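Local coordinates for protein catalase (Pseudomonas syringae, PDB 1M7S) that breaks hydrogen peroxide down to water and oxygen with a heme cofactor, protecting the cell from the toxic effects of peroxide, at residues 72-77 against 314-318; 91-95 against 143-147; 446-451 against 469-475. All blocks are in the same frame, centred on the assembly; numbering follows the deposited sequence.

Contact 1 (72-77 against 314-318); sequences SKATVF and VPGIE
Ser72 and Gly316 meet through a hydroxyl and a carbonyl: Ser72 OG donates to Gly316 O over 2.9 Å. The hydroxyl comes from above the carbonyl plane, 42° out of it, and not along a lone pair. Its own acceptor side is used as well, for the backbone N of Ala74 donates to Ser72 OG at 3.1 Å in a nearly straight bond (168°), which makes 72-74 an ST turn. One oxygen therefore closes its own turn and ties that turn to the neighbouring segment.

Beside it, Ile317 can be followed outward. Its CB points past the other segment rather than at it, but CG1 stands anti to the carbonyl carbon (chi1 -52°) and brings the chain round. CG1 packs on the methyl of Ala74, 4.1 Å from Ala74 CB, and lies near Phe77 CE1. The terminal CD1 then reaches the Phe77 ring obliquely, with Ile317 CD1 3.6 Å from Phe77 CE1 and CZ close behind. Val76 CG1 lies over the centre of one face of the same ring, 3.8 Å above its plane. The Ala74 methyl also touches Pro315 O and Val314 CG2.

On the flank where Lys73 and Pro315 are partly exposed, the extended chain of Lys73 runs alongside the turn: its CG passes Gly316 CA and its CE comes 3.7 Å from Gly316 N, while its amino group continues to Lys389 O. Backbone bonds from Lys73 and Gly316 to Val199 join both segments to strand 196-199.

Residues 314-317 form a type II beta turn, with Gly316 at positive phi and Ile317 N bonded to Val314 O. The contact thus packs a beta turn leading into strand 317-319 against the ST turn and 3-10 segment of the 65-81 connection, at the edge of the catalase beta-barrel.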
# COMPACT_ATOMS: atom_id res chain seq x y z
N SER A 72 8.30 37.37 16.23
CA SER A 72 7.31 36.50 15.58
C SER A 72 5.88 36.87 15.95
O SER A 72 5.61 37.17 17.10
CB SER A 72 7.62 35.04 15.96
OG SER A 72 6.72 34.13 15.31
N LYS A 73 5.03 36.77 14.98
CA LYS A 73 3.58 36.94 15.20
C LYS A 73 2.94 35.65 15.69
O LYS A 73 1.72 35.62 15.98
CB LYS A 73 2.93 37.47 13.97
CG LYS A 73 2.90 36.52 12.77
CD LYS A 73 2.46 37.29 11.53
CE LYS A 73 2.61 36.44 10.29
NZ LYS A 73 2.14 37.09 9.05
N ALA A 74 3.64 34.52 15.75
CA ALA A 74 2.95 33.27 16.12
C ALA A 74 2.41 33.24 17.54
O ALA A 74 3.13 33.51 18.50
CB ALA A 74 3.85 32.06 15.88
N THR A 75 1.14 32.82 17.67
CA THR A 75 0.49 32.71 18.98
C THR A 75 1.16 31.85 20.01
O THR A 75 1.13 32.12 21.23
CB THR A 75 -0.99 32.22 18.79
OG1 THR A 75 -1.59 33.10 17.84
CG2 THR A 75 -1.79 32.32 20.08
N VAL A 76 1.86 30.76 19.61
CA VAL A 76 2.57 29.89 20.54
C VAL A 76 3.60 30.61 21.39
O VAL A 76 3.92 30.18 22.51
CB VAL A 76 3.22 28.69 19.76
CG1 VAL A 76 4.32 29.20 18.83
CG2 VAL A 76 3.74 27.64 20.70
N PHE A 77 4.15 31.75 20.96
CA PHE A 77 5.12 32.52 21.69
C PHE A 77 4.51 33.67 22.52
O PHE A 77 5.28 34.33 23.21
CB PHE A 77 6.12 33.14 20.71
CG PHE A 77 6.84 32.16 19.82
CD1 PHE A 77 6.80 32.31 18.44
CD2 PHE A 77 7.54 31.10 20.37
CE1 PHE A 77 7.50 31.43 17.62
CE2 PHE A 77 8.22 30.21 19.56
CZ PHE A 77 8.20 30.37 18.18
N VAL A 314 3.41 27.45 11.14
CA VAL A 314 2.25 28.37 11.36
C VAL A 314 2.75 29.74 10.90
O VAL A 314 3.97 30.03 10.93
CB VAL A 314 1.90 28.30 12.84
CG1 VAL A 314 1.32 26.93 13.25
CG2 VAL A 314 3.07 28.55 13.77
N PRO A 315 1.86 30.66 10.64
CA PRO A 315 2.20 32.03 10.23
C PRO A 315 3.08 32.62 11.31
O PRO A 315 2.78 32.51 12.50
CB PRO A 315 0.84 32.75 10.06
CG PRO A 315 -0.05 31.56 9.66
CD PRO A 315 0.40 30.45 10.61
N GLY A 316 4.22 33.18 10.95
CA GLY A 316 5.18 33.71 11.92
C GLY A 316 6.44 32.85 12.01
O GLY A 316 7.39 33.22 12.68
N ILE A 317 6.40 31.66 11.40
CA ILE A 317 7.56 30.76 11.52
C ILE A 317 7.78 30.17 10.14
O ILE A 317 6.83 29.66 9.54
CB ILE A 317 7.34 29.60 12.51
CG1 ILE A 317 6.87 30.05 13.88
CG2 ILE A 317 8.66 28.82 12.58
CD1 ILE A 317 6.64 29.07 15.00
N GLU A 318 8.99 30.30 9.61
CA GLU A 318 9.24 29.77 8.26
C GLU A 318 10.65 29.14 8.32
O GLU A 318 11.49 29.45 9.16
CB GLU A 318 9.26 30.92 7.24
CG GLU A 318 8.01 31.71 6.96
CD GLU A 318 8.03 32.80 5.92
OE1 GLU A 318 9.02 33.00 5.16
OE2 GLU A 318 7.01 33.54 5.78

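Contact 2 (91-95 against 143-147); sequences SVVHG and AFKPD
On the side of the catalase fold where the predicted catalytic His52 lies, the loop after barrel strand 82-90 meets the end of helix 137-144. The side chains of Val93 and His52 are about 8 Å apart, so the contact belongs to the surroundings of the active site. Val93 presents CG1 to the backbone at the helix end, 3.7 Å from Lys145 CA and close to Phe144 O, and the same methyl touches Pro146 CD at 4.1 Å. Val93 CG2 faces Phe144 CB. Next in the loop, the His94 ring meets Pro146 CG obliquely, 4.0 Å from His94 CD2, while Val93 CG1 lies over one face of the imidazole, offset toward its rim. His94 NE2 is hydrogen-bonded to Asp153 OD1.

Lys145 bends at chi2 (-88°), which turns its chain back along Val93, and NZ donates to Val93 O at 2.7 Å. The approach makes a C=O...N angle of 151°. The same ammonium also donates to Val50 O, near His52, and Arg45 of the third subunit brings a like charge close. Two carbonyl dipoles therefore probably help to stabilise the lysine charge, and its bonds tie two loops to the helix end.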
# COMPACT_ATOMS: atom_id res chain seq x y z
N SER A 91 16.47 7.28 18.92
CA SER A 91 17.87 7.20 18.44
C SER A 91 17.74 7.34 16.93
O SER A 91 16.71 7.91 16.49
CB SER A 91 18.55 5.91 18.84
OG SER A 91 17.70 4.90 18.28
N VAL A 92 18.74 7.06 16.10
CA VAL A 92 18.67 7.45 14.70
C VAL A 92 18.80 6.31 13.70
O VAL A 92 18.01 6.09 12.82
CB VAL A 92 19.83 8.44 14.37
CG1 VAL A 92 19.90 8.78 12.89
CG2 VAL A 92 19.65 9.76 15.13
N VAL A 93 19.90 5.57 13.87
CA VAL A 93 20.30 4.58 12.88
C VAL A 93 19.63 3.23 12.96
O VAL A 93 19.25 2.75 11.89
CB VAL A 93 21.83 4.37 12.98
CG1 VAL A 93 22.29 3.35 11.95
CG2 VAL A 93 22.59 5.68 12.84
N HIS A 94 19.51 2.63 14.14
CA HIS A 94 19.01 1.25 14.16
C HIS A 94 17.50 1.12 14.23
O HIS A 94 16.81 2.13 14.31
CB HIS A 94 19.71 0.48 15.27
CG HIS A 94 21.18 0.45 14.97
ND1 HIS A 94 22.04 1.43 15.43
CD2 HIS A 94 21.89 -0.42 14.20
CE1 HIS A 94 23.28 1.16 14.97
NE2 HIS A 94 23.19 0.05 14.23
N GLY A 95 16.97 -0.10 14.13
CA GLY A 95 15.54 -0.31 14.09
C GLY A 95 14.83 -0.45 15.43
O GLY A 95 15.35 -0.18 16.52
N ALA A 143 25.65 5.21 4.51
CA ALA A 143 26.99 4.97 5.05
C ALA A 143 26.98 4.66 6.54
O ALA A 143 27.80 3.86 6.94
CB ALA A 143 27.94 6.13 4.77
N PHE A 144 26.16 5.38 7.34
CA PHE A 144 26.04 5.09 8.76
C PHE A 144 25.34 3.78 9.10
O PHE A 144 25.65 3.16 10.15
CB PHE A 144 25.14 6.17 9.41
CG PHE A 144 25.84 7.37 10.00
CD1 PHE A 144 25.40 8.64 9.67
CD2 PHE A 144 26.83 7.23 10.93
CE1 PHE A 144 26.01 9.77 10.20
CE2 PHE A 144 27.45 8.33 11.50
CZ PHE A 144 27.02 9.60 11.13
N LYS A 145 24.32 3.39 8.33
CA LYS A 145 23.52 2.21 8.65
C LYS A 145 24.38 0.94 8.53
O LYS A 145 25.43 1.01 7.91
CB LYS A 145 22.42 2.09 7.59
CG LYS A 145 21.27 3.10 7.67
CD LYS A 145 20.20 2.53 8.61
CE LYS A 145 19.03 3.56 8.58
NZ LYS A 145 17.98 3.01 9.47
N PRO A 146 23.91 -0.18 9.04
CA PRO A 146 24.56 -1.47 8.91
C PRO A 146 24.84 -1.79 7.46
O PRO A 146 24.18 -1.36 6.51
CB PRO A 146 23.56 -2.51 9.51
CG PRO A 146 22.78 -1.63 10.46
CD PRO A 146 22.70 -0.22 9.88
N ASP A 147 25.88 -2.59 7.24
CA ASP A 147 26.28 -2.97 5.86
C ASP A 147 25.09 -3.63 5.17
O ASP A 147 24.46 -4.51 5.74
CB ASP A 147 27.39 -4.00 6.07
CG ASP A 147 28.17 -4.35 4.82
OD1 ASP A 147 27.56 -4.69 3.80
OD2 ASP A 147 29.41 -4.29 4.92

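Contact 3 (446-451 against 469-475); sequences KNIMLS and KGDLSKV
This contact packs helix 443-456 against the turn between helices 458-467 and 472-480 and against the first turn of helix 472-480, in the C-terminal alpha-helical domain. The turn begins with a Schellman motif, in which Lys469 leaves the preceding helix with positive phi, and ends at Asp471, the N-cap of the last helix. Segment 446-451 thus meets the end of one helix and the beginning of the next.

Leu450 and Val475 form the apolar part. Their side chains lie obliquely across one another, and Leu450 CB is 3.6 Å from Val475 CG2. The other branch, Val475 CG1, rests against the backbone of Leu450, 3.7 Å from its O. Farther out, Leu450 CD1 packs on Gly470 CA at 3.7 Å, where the backbone comes close to the helix, and the leucine also touches Val464 and Ala465 of the preceding helix 458-467. Ser451 CB adds a contact with Val475 O, while its hydroxyl donates to Ile448 O within its own helix.

Lys446 runs along the turn. Its CD lies 3.9 Å from Gly470 CA, and a bend at chi3 (-60°) takes NZ to the carbonyls of Ala439 and Ala468. Its two hydrogen bonds link Ala468, just after helix 458-467, with Ala439, just after helix 424-438. At the solvent side, Lys474 CG brushes Asn447 CB.

The N-cap residue is held through its backbone and also uses its carboxylate, Asp471 OD2 accepting from Ser473 OG at 3.1 Å. The amide of Asn447 and that carboxylate stand nearly perpendicular, their planes 78° apart. Asn447 OD1 receives the amide of Asp471, N to OD1 3.0 Å, in a bond with an N-H...O angle of 164°.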
# COMPACT_ATOMS: atom_id res chain seq x y z
N LYS A 446 41.37 6.45 6.30
CA LYS A 446 41.75 6.58 7.70
C LYS A 446 42.74 7.73 7.89
O LYS A 446 42.49 8.56 8.77
CB LYS A 446 42.39 5.29 8.23
CG LYS A 446 42.89 5.35 9.66
CD LYS A 446 43.78 4.18 10.05
CE LYS A 446 43.11 2.82 9.94
NZ LYS A 446 44.01 1.72 10.40
N ASN A 447 43.80 7.85 7.08
CA ASN A 447 44.71 8.98 7.32
C ASN A 447 44.06 10.30 6.95
O ASN A 447 44.46 11.28 7.57
CB ASN A 447 46.03 8.81 6.56
CG ASN A 447 46.83 7.67 7.21
OD1 ASN A 447 46.88 7.51 8.41
ND2 ASN A 447 47.45 6.87 6.35
N ILE A 448 43.10 10.29 6.02
CA ILE A 448 42.42 11.56 5.67
C ILE A 448 41.53 11.99 6.84
O ILE A 448 41.49 13.17 7.22
CB ILE A 448 41.65 11.43 4.38
CG1 ILE A 448 42.63 11.44 3.18
CG2 ILE A 448 40.62 12.57 4.26
CD1 ILE A 448 41.79 11.08 1.93
N MET A 449 40.77 11.05 7.39
CA MET A 449 39.97 11.32 8.58
C MET A 449 40.84 11.87 9.69
O MET A 449 40.39 12.82 10.37
CB MET A 449 39.29 10.04 9.08
CG MET A 449 38.03 9.65 8.29
SD MET A 449 36.75 10.89 8.05
CE MET A 449 36.47 11.45 9.72
N LEU A 450 41.98 11.24 9.94
CA LEU A 450 42.90 11.70 11.01
C LEU A 450 43.39 13.10 10.78
O LEU A 450 43.57 13.91 11.71
CB LEU A 450 44.06 10.68 11.08
CG LEU A 450 43.67 9.35 11.74
CD1 LEU A 450 44.84 8.36 11.67
CD2 LEU A 450 43.15 9.47 13.16
N SER A 451 43.62 13.45 9.50
CA SER A 451 44.09 14.81 9.16
C SER A 451 43.04 15.83 9.56
O SER A 451 43.37 16.94 10.02
CB SER A 451 44.48 14.93 7.69
OG SER A 451 43.39 15.01 6.79
N LYS A 469 45.78 3.34 14.71
CA LYS A 469 46.93 2.84 13.95
C LYS A 469 47.06 3.51 12.60
O LYS A 469 47.34 2.87 11.60
CB LYS A 469 46.89 1.33 13.79
CG LYS A 469 46.65 0.50 15.03
CD LYS A 469 47.59 0.76 16.19
CE LYS A 469 47.21 -0.05 17.42
NZ LYS A 469 46.58 -1.37 17.07
N GLY A 470 46.94 4.84 12.54
CA GLY A 470 47.18 5.57 11.30
C GLY A 470 48.64 5.96 11.25
O GLY A 470 49.38 5.68 12.20
N ASP A 471 49.09 6.57 10.17
CA ASP A 471 50.48 6.95 9.95
C ASP A 471 50.62 8.43 10.26
O ASP A 471 50.22 9.23 9.42
CB ASP A 471 50.76 6.66 8.46
CG ASP A 471 52.08 7.20 7.95
OD1 ASP A 471 52.32 7.20 6.71
OD2 ASP A 471 52.90 7.64 8.79
N LEU A 472 51.12 8.79 11.43
CA LEU A 472 51.23 10.17 11.86
C LEU A 472 51.92 11.13 10.92
O LEU A 472 51.43 12.27 10.69
CB LEU A 472 51.85 10.25 13.27
CG LEU A 472 51.82 11.64 13.93
CD1 LEU A 472 50.36 12.12 14.10
CD2 LEU A 472 52.54 11.63 15.27
N SER A 473 53.04 10.72 10.32
CA SER A 473 53.73 11.62 9.39
C SER A 473 52.84 11.93 8.19
O SER A 473 52.81 13.08 7.72
CB SER A 473 55.08 11.00 9.00
OG SER A 473 54.84 9.94 8.08
N LYS A 474 52.06 10.98 7.68
CA LYS A 474 51.14 11.23 6.58
C LYS A 474 49.98 12.12 7.08
O LYS A 474 49.57 13.06 6.38
CB LYS A 474 50.58 9.94 6.00
CG LYS A 474 49.59 10.13 4.87
CD LYS A 474 50.25 10.48 3.54
CE LYS A 474 49.20 10.63 2.46
NZ LYS A 474 49.50 11.62 1.40
N VAL A 475 49.55 11.84 8.33
CA VAL A 475 48.49 12.70 8.89
C VAL A 475 48.94 14.14 8.94
O VAL A 475 48.22 15.08 8.58
CB VAL A 475 48.10 12.22 10.29
CG1 VAL A 475 47.16 13.15 11.04
CG2 VAL A 475 47.50 10.82 10.18

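In the fold
Contacts 1 and 2 are buried and both belong to the catalase domain proper, yet they lie on opposite sides of the chain's centre, with centres 35 Å apart. Contact 3 is only partly buried and sits in the C-terminal helices, on the same side as contact 2; their nearest atoms are about 10 Å apart. Helix 155-163 lies near both: Phe161 meets Ala143, and Phe159 and Phe162 meet Met449. No two contacts share a segment. Each has one hydrogen bond across its segments, but the donor differs: a serine hydroxyl in contact 1, a lysine ammonium, its side chain about 10 Å from the heme, in contact 2, and a backbone amide at a helix start in contact 3.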